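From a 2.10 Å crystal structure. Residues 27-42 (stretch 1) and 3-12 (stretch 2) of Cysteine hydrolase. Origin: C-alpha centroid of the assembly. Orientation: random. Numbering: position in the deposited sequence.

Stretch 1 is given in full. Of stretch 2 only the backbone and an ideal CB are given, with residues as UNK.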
# COMPACT_ATOMS: atom_id res chain seq x y z
N PRO A 27 11.53 -8.66 -30.94
CA PRO A 27 12.35 -8.52 -29.72
C PRO A 27 11.87 -9.38 -28.55
O PRO A 27 12.68 -10.09 -27.95
CB PRO A 27 12.28 -7.02 -29.41
CG PRO A 27 11.08 -6.53 -30.13
CD PRO A 27 11.03 -7.35 -31.39
N GLY A 28 10.57 -9.34 -28.23
CA GLY A 28 10.05 -10.21 -27.18
C GLY A 28 10.24 -11.69 -27.47
O GLY A 28 10.36 -12.50 -26.55
N GLN A 29 10.24 -12.06 -28.76
CA GLN A 29 10.51 -13.44 -29.14
C GLN A 29 11.98 -13.79 -28.97
O GLN A 29 12.31 -14.96 -28.72
CB GLN A 29 10.08 -13.68 -30.59
CG GLN A 29 8.62 -13.32 -30.88
CD GLN A 29 8.28 -13.33 -32.36
OE1 GLN A 29 8.98 -13.94 -33.18
NE2 GLN A 29 7.19 -12.66 -32.72
N ASN A 30 12.88 -12.81 -29.08
CA ASN A 30 14.31 -13.08 -28.96
C ASN A 30 14.76 -13.32 -27.53
O ASN A 30 15.92 -13.68 -27.33
CB ASN A 30 15.11 -11.92 -29.56
CG ASN A 30 14.77 -11.66 -31.01
OD1 ASN A 30 14.93 -12.53 -31.87
ND2 ASN A 30 14.32 -10.45 -31.30
N ILE A 31 13.90 -13.12 -26.53
CA ILE A 31 14.29 -13.38 -25.14
C ILE A 31 13.76 -14.72 -24.63
O ILE A 31 14.08 -15.11 -23.50
CB ILE A 31 13.84 -12.22 -24.22
CG1 ILE A 31 12.33 -12.27 -23.99
CG2 ILE A 31 14.19 -10.89 -24.83
CD1 ILE A 31 11.82 -11.11 -23.17
N GLU A 32 12.98 -15.43 -25.45
CA GLU A 32 12.36 -16.69 -25.06
C GLU A 32 13.38 -17.69 -24.52
O GLU A 32 13.20 -18.27 -23.44
CB GLU A 32 11.60 -17.26 -26.27
CG GLU A 32 10.94 -18.62 -26.08
CD GLU A 32 10.26 -19.12 -27.36
OE1 GLU A 32 9.23 -19.82 -27.28
OE2 GLU A 32 10.77 -18.79 -28.46
N ASP A 33 14.48 -17.88 -25.25
CA ASP A 33 15.47 -18.86 -24.82
C ASP A 33 16.09 -18.48 -23.48
O ASP A 33 16.35 -19.36 -22.64
CB ASP A 33 16.57 -19.01 -25.88
CG ASP A 33 16.20 -19.99 -26.98
OD1 ASP A 33 15.03 -20.44 -27.05
OD2 ASP A 33 17.10 -20.31 -27.80
N PHE A 34 16.32 -17.19 -23.25
CA PHE A 34 16.93 -16.76 -21.99
C PHE A 34 15.97 -16.94 -20.82
O PHE A 34 16.38 -17.33 -19.72
CB PHE A 34 17.39 -15.31 -22.10
CG PHE A 34 18.13 -14.81 -20.89
CD1 PHE A 34 17.44 -14.21 -19.84
CD2 PHE A 34 19.50 -14.95 -20.80
CE1 PHE A 34 18.12 -13.74 -18.73
CE2 PHE A 34 20.19 -14.49 -19.69
CZ PHE A 34 19.50 -13.88 -18.65
N ILE A 35 14.70 -16.64 -21.02
CA ILE A 35 13.72 -16.79 -19.95
C ILE A 35 13.57 -18.26 -19.57
O ILE A 35 13.55 -18.61 -18.38
CB ILE A 35 12.38 -16.16 -20.38
CG1 ILE A 35 12.53 -14.64 -20.50
CG2 ILE A 35 11.30 -16.48 -19.39
CD1 ILE A 35 11.22 -13.94 -20.81
N VAL A 36 13.48 -19.15 -20.58
CA VAL A 36 13.38 -20.59 -20.33
C VAL A 36 14.55 -21.06 -19.49
O VAL A 36 14.39 -21.84 -18.54
CB VAL A 36 13.31 -21.35 -21.68
CG1 VAL A 36 13.50 -22.84 -21.48
CG2 VAL A 36 11.99 -21.06 -22.39
N SER A 37 15.75 -20.56 -19.78
CA SER A 37 16.90 -20.97 -18.99
C SER A 37 16.92 -20.32 -17.61
O SER A 37 17.52 -20.88 -16.69
CB SER A 37 18.19 -20.68 -19.76
OG SER A 37 18.69 -19.39 -19.47
N ARG A 38 16.28 -19.16 -17.42
CA ARG A 38 16.21 -18.62 -16.06
C ARG A 38 15.24 -19.43 -15.22
O ARG A 38 15.50 -19.68 -14.03
CB ARG A 38 15.80 -17.14 -16.07
CG ARG A 38 16.75 -16.20 -16.79
CD ARG A 38 18.20 -16.42 -16.42
NE ARG A 38 18.43 -16.15 -15.01
CZ ARG A 38 19.25 -16.86 -14.23
NH1 ARG A 38 19.93 -17.89 -14.73
NH2 ARG A 38 19.37 -16.53 -12.95
N ILE A 39 14.13 -19.85 -15.81
CA ILE A 39 13.15 -20.68 -15.11
C ILE A 39 13.80 -21.99 -14.67
O ILE A 39 13.66 -22.41 -13.51
CB ILE A 39 11.92 -20.92 -15.99
CG1 ILE A 39 11.22 -19.59 -16.28
CG2 ILE A 39 10.94 -21.88 -15.31
CD1 ILE A 39 10.14 -19.70 -17.34
N ASN A 40 14.54 -22.63 -15.57
CA ASN A 40 15.20 -23.88 -15.22
C ASN A 40 16.23 -23.66 -14.12
O ASN A 40 16.37 -24.50 -13.23
CB ASN A 40 15.86 -24.49 -16.45
CG ASN A 40 14.85 -25.18 -17.35
OD1 ASN A 40 13.99 -25.90 -16.87
ND2 ASN A 40 14.95 -24.96 -18.65
N ASP A 41 16.95 -22.54 -14.16
CA ASP A 41 17.92 -22.24 -13.11
C ASP A 41 17.24 -22.19 -11.74
O ASP A 41 17.64 -22.89 -10.81
CB ASP A 41 18.62 -20.92 -13.41
CG ASP A 41 19.82 -20.68 -12.50
OD1 ASP A 41 20.92 -21.17 -12.81
OD2 ASP A 41 19.67 -19.99 -11.46
N PHE A 42 16.22 -21.35 -11.61
CA PHE A 42 15.50 -21.24 -10.34
C PHE A 42 14.88 -22.57 -9.94
O PHE A 42 14.93 -22.96 -8.77
CB PHE A 42 14.43 -20.15 -10.45
CG PHE A 42 14.96 -18.76 -10.24
CD1 PHE A 42 15.75 -18.15 -11.23
CD2 PHE A 42 14.72 -18.06 -9.06
CE1 PHE A 42 16.26 -16.88 -11.04
CE2 PHE A 42 15.22 -16.78 -8.88
CZ PHE A 42 16.00 -16.19 -9.87
N UNK A 3 17.41 -16.87 -1.19
CA UNK A 3 16.37 -15.90 -0.85
C UNK A 3 15.99 -15.10 -2.09
O UNK A 3 15.88 -13.88 -2.03
CB UNK A 3 16.84 -14.97 0.27
N UNK A 4 15.83 -15.78 -3.23
CA UNK A 4 15.64 -15.14 -4.52
C UNK A 4 14.38 -15.68 -5.20
O UNK A 4 13.96 -16.81 -4.96
CB UNK A 4 16.87 -15.36 -5.41
N UNK A 5 13.78 -14.84 -6.03
CA UNK A 5 12.61 -15.25 -6.79
C UNK A 5 12.72 -14.66 -8.19
O UNK A 5 13.34 -13.62 -8.40
CB UNK A 5 11.32 -14.81 -6.10
N UNK A 6 12.16 -15.39 -9.14
CA UNK A 6 12.12 -14.95 -10.53
C UNK A 6 10.72 -14.43 -10.82
O UNK A 6 9.73 -15.10 -10.54
CB UNK A 6 12.50 -16.08 -11.49
N UNK A 7 10.64 -13.22 -11.37
CA UNK A 7 9.36 -12.64 -11.77
C UNK A 7 9.32 -12.59 -13.29
O UNK A 7 10.13 -11.90 -13.91
CB UNK A 7 9.16 -11.25 -11.17
N UNK A 8 8.38 -13.33 -13.88
CA UNK A 8 8.20 -13.39 -15.33
C UNK A 8 6.98 -12.55 -15.67
O UNK A 8 5.84 -12.96 -15.43
CB UNK A 8 8.04 -14.83 -15.82
N UNK A 9 7.23 -11.37 -16.25
CA UNK A 9 6.19 -10.35 -16.43
C UNK A 9 5.63 -10.43 -17.84
O UNK A 9 6.36 -10.26 -18.83
CB UNK A 9 6.74 -8.95 -16.15
N UNK A 10 4.32 -10.72 -17.93
CA UNK A 10 3.49 -10.55 -19.13
C UNK A 10 4.08 -11.18 -20.39
O UNK A 10 4.02 -10.60 -21.48
CB UNK A 10 3.26 -9.06 -19.38
N UNK A 11 4.60 -12.40 -20.26
CA UNK A 11 5.17 -13.09 -21.42
C UNK A 11 4.11 -13.93 -22.13
O UNK A 11 4.22 -15.15 -22.25
CB UNK A 11 6.34 -13.98 -20.99
N UNK A 12 3.07 -13.25 -22.60
CA UNK A 12 1.90 -13.88 -23.18
C UNK A 12 1.91 -13.80 -24.70
O UNK A 12 2.59 -12.96 -25.29
CB UNK A 12 0.63 -13.23 -22.63

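Position 3 lies before the strand, and its ideal CB has nothing of the helix within reach, so stretch 1 sets no preference. The residue is His3, which makes no contact here.

At position 4 the backbone is extended and CA-to-CB points toward the helix, with the ideal CB 4.1 Å from Phe42 CE2. An exposed ring face and, beyond it, the carboxylate of Asp41 invite a long, flat, cationic side chain; lysine could also reach for the charge, and an aliphatic chain could cover the ring. The deposited Arg4 does both jobs. Its guanidinium lies flat on the Phe42 ring, the planes 11° apart and CZ 3.9 Å from the ring centroid, a stacked cation-pi arrangement. At its edge, Arg4 NH2 donates to Asp41 OD2 at 2.6 Å in a salt bridge, while the bond from Arg4 NH1 to the same OD2, at 3.2 Å, is weak. Arg4 NH1 and Arg38 NH2 approach to 3.8 Å; the carboxylate of Asp41 lies near both, in a salt bridge with Arg4 and a long one, 3.8 Å from Asp41 OD2 to Arg38 NH2, with Arg38, and so helps offset the repulsion.

Position 5 points away, as alternation along a strand predicts, and many residues would do. It is Ala5, whose backbone C nevertheless lies 3.3 Å from Phe42 CE2.

Position 6 turns back toward the helix, its ideal CB 3.8 Å from Phe42 CE2, with Ile39 and the backbone of Arg38 further along. Leucine, isoleucine, valine or methionine would suit this apolar surface. Leu6 places CB over the face of the Phe42 ring opposite Arg4, 3.6 Å from its centroid, so that the ring is sandwiched; Leu6 CD2 reaches Ile39 CG1 at 3.8 Å.

Position 7 is out of reach of stretch 1, and Leu7 makes no contact with it.

Position 8 faces the helix again, but the ideal CB is 5.1 Å from Ile35 CG2, leaving room for a modest aliphatic group. Val8 supplies one: Val8 CG1 lies 4.3 Å from Ile35 CG2 and Val8 CG2 4.5 Å from Ile39 CG1, a loose contact.

Position 9 is out of reach; it is Val9. Position 10 is too, but its phi/psi of 51/43 is left-handed, tolerated best by glycine, asparagine and aspartate; it is Asp10.

Position 11 points toward the first turn of helix 32-42 and the segment preceding it, past Ile35 CD1 and Ile31, with the carbonyl of Gly28 farther out. A long side chain with an apolar body and a donor at its tip fits best; a purely apolar aromatic could pack against Ile35 and Ile31 but would offer no donor to the Gly28 carbonyl. Tyr11 packs one ring face under Ile35 CD1 (4.0 Å to the centroid), and Tyr11 OH donates to Gly28 O at 2.6 Å.

Position 12 is out of reach of stretch 1, which sets no preference; Ser12 sits at an N-cap, its side chain capping a backbone N just past the stretch.

Stretch 2 3-12: HRALLVVDYS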
# COMPACT_ATOMS: atom_id res chain seq x y z
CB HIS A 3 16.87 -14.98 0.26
CG HIS A 3 17.39 -15.73 1.45
ND1 HIS A 3 16.58 -16.13 2.49
CD2 HIS A 3 18.64 -16.17 1.75
CE1 HIS A 3 17.31 -16.79 3.38
NE2 HIS A 3 18.56 -16.81 2.96
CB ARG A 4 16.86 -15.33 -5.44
CG ARG A 4 17.24 -16.78 -5.72
CD ARG A 4 18.31 -16.91 -6.83
NE ARG A 4 18.31 -18.25 -7.42
CZ ARG A 4 18.89 -18.59 -8.58
NH1 ARG A 4 19.53 -17.69 -9.31
NH2 ARG A 4 18.81 -19.84 -9.02
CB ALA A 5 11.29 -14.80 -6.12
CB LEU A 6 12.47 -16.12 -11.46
CG LEU A 6 12.40 -15.84 -12.95
CD1 LEU A 6 13.47 -14.86 -13.36
CD2 LEU A 6 12.54 -17.13 -13.73
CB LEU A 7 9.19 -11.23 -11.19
CG LEU A 7 9.40 -11.05 -9.68
CD1 LEU A 7 9.05 -9.63 -9.21
CD2 LEU A 7 8.61 -12.09 -8.89
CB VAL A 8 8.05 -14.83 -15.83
CG1 VAL A 8 7.91 -14.84 -17.36
CG2 VAL A 8 9.24 -15.65 -15.37
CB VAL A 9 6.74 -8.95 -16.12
CG1 VAL A 9 5.64 -7.91 -16.23
CG2 VAL A 9 7.36 -8.92 -14.72
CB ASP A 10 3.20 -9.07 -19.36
CG ASP A 10 2.06 -8.58 -18.51
OD1 ASP A 10 0.98 -9.23 -18.55
OD2 ASP A 10 2.23 -7.58 -17.79
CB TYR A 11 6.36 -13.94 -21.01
CG TYR A 11 7.26 -14.19 -22.18
CD1 TYR A 11 8.07 -13.18 -22.67
CD2 TYR A 11 7.26 -15.42 -22.83
CE1 TYR A 11 8.89 -13.39 -23.75
CE2 TYR A 11 8.07 -15.64 -23.93
CZ TYR A 11 8.88 -14.62 -24.38
OH TYR A 11 9.70 -14.82 -25.46
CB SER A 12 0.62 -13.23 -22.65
OG SER A 12 0.39 -12.00 -23.30
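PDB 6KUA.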